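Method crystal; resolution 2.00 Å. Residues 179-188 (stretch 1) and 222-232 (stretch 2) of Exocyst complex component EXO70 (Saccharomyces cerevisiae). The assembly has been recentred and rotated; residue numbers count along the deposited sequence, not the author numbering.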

# COMPACT_ATOMS: atom_id res chain seq x y z
N GLY A 179 -1.68 -1.39 16.73
CA GLY A 179 -2.94 -1.62 17.42
C GLY A 179 -4.12 -1.09 16.63
O GLY A 179 -5.27 -1.20 17.05
N MET A 180 -3.83 -0.49 15.47
CA MET A 180 -4.88 0.05 14.62
C MET A 180 -5.66 -1.10 14.00
O MET A 180 -6.83 -0.94 13.64
CB MET A 180 -4.26 0.92 13.52
CG MET A 180 -5.25 1.85 12.83
SD MET A 180 -5.85 3.19 13.88
CE MET A 180 -7.22 2.39 14.68
N ASN A 181 -5.02 -2.26 13.90
CA ASN A 181 -5.64 -3.44 13.33
C ASN A 181 -6.77 -3.97 14.20
O ASN A 181 -7.88 -4.21 13.72
CB ASN A 181 -4.59 -4.54 13.12
CG ASN A 181 -3.47 -4.10 12.20
OD1 ASN A 181 -3.71 -3.66 11.07
ND2 ASN A 181 -2.23 -4.22 12.67
N SER A 182 -6.49 -4.17 15.49
CA SER A 182 -7.51 -4.66 16.41
C SER A 182 -8.62 -3.63 16.55
O SER A 182 -9.80 -3.96 16.44
CB SER A 182 -6.90 -4.94 17.79
OG SER A 182 -5.97 -6.00 17.73
N TYR A 183 -8.23 -2.38 16.79
CA TYR A 183 -9.19 -1.29 16.93
C TYR A 183 -10.17 -1.33 15.78
O TYR A 183 -11.38 -1.15 15.97
CB TYR A 183 -8.46 0.06 16.93
CG TYR A 183 -9.36 1.23 17.25
CD1 TYR A 183 -9.50 1.70 18.56
CD2 TYR A 183 -10.09 1.87 16.25
CE1 TYR A 183 -10.34 2.77 18.86
CE2 TYR A 183 -10.94 2.94 16.53
CZ TYR A 183 -11.05 3.39 17.84
OH TYR A 183 -11.88 4.46 18.12
N THR A 184 -9.65 -1.58 14.58
CA THR A 184 -10.47 -1.66 13.38
C THR A 184 -11.39 -2.87 13.41
O THR A 184 -12.59 -2.76 13.14
CB THR A 184 -9.61 -1.74 12.10
OG1 THR A 184 -8.92 -0.50 11.89
CG2 THR A 184 -10.48 -2.04 10.89
N GLU A 185 -10.82 -4.02 13.75
CA GLU A 185 -11.60 -5.25 13.80
C GLU A 185 -12.73 -5.12 14.83
O GLU A 185 -13.85 -5.57 14.59
CB GLU A 185 -10.71 -6.44 14.17
CG GLU A 185 -11.37 -7.79 13.93
CD GLU A 185 -10.56 -8.95 14.49
OE1 GLU A 185 -9.32 -8.95 14.32
OE2 GLU A 185 -11.16 -9.85 15.10
N ALA A 186 -12.43 -4.49 15.96
CA ALA A 186 -13.42 -4.30 17.01
C ALA A 186 -14.55 -3.42 16.48
O ALA A 186 -15.73 -3.74 16.61
CB ALA A 186 -12.78 -3.65 18.23
N LEU A 187 -14.16 -2.31 15.87
CA LEU A 187 -15.11 -1.36 15.29
C LEU A 187 -16.03 -2.01 14.25
O LEU A 187 -17.21 -1.69 14.15
CB LEU A 187 -14.36 -0.20 14.65
CG LEU A 187 -15.24 0.84 13.95
CD1 LEU A 187 -16.31 1.35 14.91
CD2 LEU A 187 -14.37 1.98 13.44
N LEU A 188 -15.48 -2.94 13.47
CA LEU A 188 -16.26 -3.62 12.45
C LEU A 188 -17.32 -4.51 13.09
O LEU A 188 -18.44 -4.63 12.57
CB LEU A 188 -15.33 -4.43 11.54
CG LEU A 188 -14.35 -3.56 10.75
CD1 LEU A 188 -13.32 -4.43 10.03
CD2 LEU A 188 -15.12 -2.71 9.77
N SER A 222 -16.17 9.35 14.35
CA SER A 222 -15.39 10.53 14.68
C SER A 222 -14.16 10.09 15.46
O SER A 222 -13.05 10.54 15.20
CB SER A 222 -16.24 11.50 15.52
OG SER A 222 -15.55 12.72 15.76
N ALA A 223 -14.37 9.19 16.42
CA ALA A 223 -13.28 8.68 17.25
C ALA A 223 -12.25 7.93 16.41
O ALA A 223 -11.05 8.01 16.67
CB ALA A 223 -13.85 7.75 18.32
N TYR A 224 -12.73 7.20 15.41
CA TYR A 224 -11.86 6.44 14.53
C TYR A 224 -11.06 7.38 13.64
O TYR A 224 -9.83 7.28 13.57
CB TYR A 224 -12.68 5.50 13.64
CG TYR A 224 -11.89 4.84 12.54
CD1 TYR A 224 -11.08 3.73 12.79
CD2 TYR A 224 -11.93 5.34 11.24
CE1 TYR A 224 -10.34 3.13 11.77
CE2 TYR A 224 -11.19 4.76 10.21
CZ TYR A 224 -10.40 3.65 10.48
OH TYR A 224 -9.68 3.06 9.46
N ALA A 225 -11.77 8.27 12.96
CA ALA A 225 -11.15 9.23 12.05
C ALA A 225 -10.09 10.07 12.74
O ALA A 225 -9.07 10.41 12.13
CB ALA A 225 -12.21 10.13 11.44
N LYS A 226 -10.32 10.42 14.01
CA LYS A 226 -9.34 11.22 14.73
C LYS A 226 -8.08 10.41 15.00
O LYS A 226 -6.97 10.89 14.78
CB LYS A 226 -9.92 11.73 16.06
CG LYS A 226 -8.90 12.52 16.87
CD LYS A 226 -9.54 13.37 17.95
CE LYS A 226 -8.47 14.18 18.68
NZ LYS A 226 -9.05 15.21 19.59
N LEU A 227 -8.26 9.18 15.48
CA LEU A 227 -7.14 8.30 15.78
C LEU A 227 -6.39 8.02 14.47
O LEU A 227 -5.17 7.92 14.45
CB LEU A 227 -7.65 6.99 16.38
CG LEU A 227 -6.71 6.12 17.22
CD1 LEU A 227 -7.45 4.87 17.65
CD2 LEU A 227 -5.47 5.76 16.43
N PHE A 228 -7.15 7.92 13.38
CA PHE A 228 -6.60 7.66 12.06
C PHE A 228 -5.71 8.82 11.61
O PHE A 228 -4.65 8.61 11.02
CB PHE A 228 -7.74 7.48 11.05
CG PHE A 228 -7.28 7.07 9.68
CD1 PHE A 228 -7.05 5.73 9.38
CD2 PHE A 228 -7.09 8.02 8.68
CE1 PHE A 228 -6.64 5.34 8.10
CE2 PHE A 228 -6.67 7.64 7.40
CZ PHE A 228 -6.45 6.29 7.12
N GLY A 229 -6.16 10.04 11.88
CA GLY A 229 -5.40 11.21 11.50
C GLY A 229 -4.13 11.31 12.32
O GLY A 229 -3.13 11.85 11.86
N ALA A 230 -4.18 10.78 13.54
CA ALA A 230 -3.03 10.81 14.42
C ALA A 230 -1.90 10.00 13.81
O ALA A 230 -0.77 10.49 13.72
CB ALA A 230 -3.41 10.24 15.78
N ASN A 231 -2.19 8.77 13.40
CA ASN A 231 -1.18 7.92 12.79
C ASN A 231 -0.72 8.47 11.45
O ASN A 231 0.45 8.38 11.10
CB ASN A 231 -1.72 6.49 12.59
CG ASN A 231 -2.17 5.85 13.88
OD1 ASN A 231 -3.19 6.24 14.46
ND2 ASN A 231 -1.42 4.86 14.35
N LEU A 232 -1.65 9.07 10.71
CA LEU A 232 -1.32 9.63 9.41
C LEU A 232 -0.42 10.85 9.55
O LEU A 232 0.22 11.28 8.59
CB LEU A 232 -2.60 9.99 8.66
CG LEU A 232 -2.44 10.35 7.18
CD1 LEU A 232 -1.65 9.27 6.45
CD2 LEU A 232 -3.82 10.52 6.57

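Two helices pack nearly antiparallel (165° between their directions), their axes 11.8 Å apart at closest approach; 370 Å² is buried, and no hydrogen bond crosses between them, so the contact rests on apolar packing. Met 180 points toward stretch 2, and its flexible, unbranched chain lies along the partner helix: SD is 3.6 Å from Leu 227 CD2, while CE comes within 4.3 Å of Tyr 224 CE1. Asn 181 and Ser 182 face out of reach. Tyr 183, in the t rotamer, extends across the groove. Leu 227 CD1 sits over one face of its ring, 3.8 Å from the centroid of Tyr 183 and 10° off the normal, a CH-pi contact; Tyr 224 CD1 meets the ring edge at Tyr 183 CE2 (3.8 Å), and Tyr 183 OH reaches Ala 223 CB (3.8 Å), whose small side chain leaves room for it. Thr 184 turns its hydroxyl back to its own helix, OG1 donating to Met 180 O (2.8 Å), and OG1 also lies 3.9 Å from Tyr 224 CE1, near that ring's plane. One turn after Tyr 183, Leu 187 places CD2 3.8 Å from Tyr 224 CD1, completing with Met 180, Tyr 183 and Thr 184 the hole that receives the Tyr 224 knob.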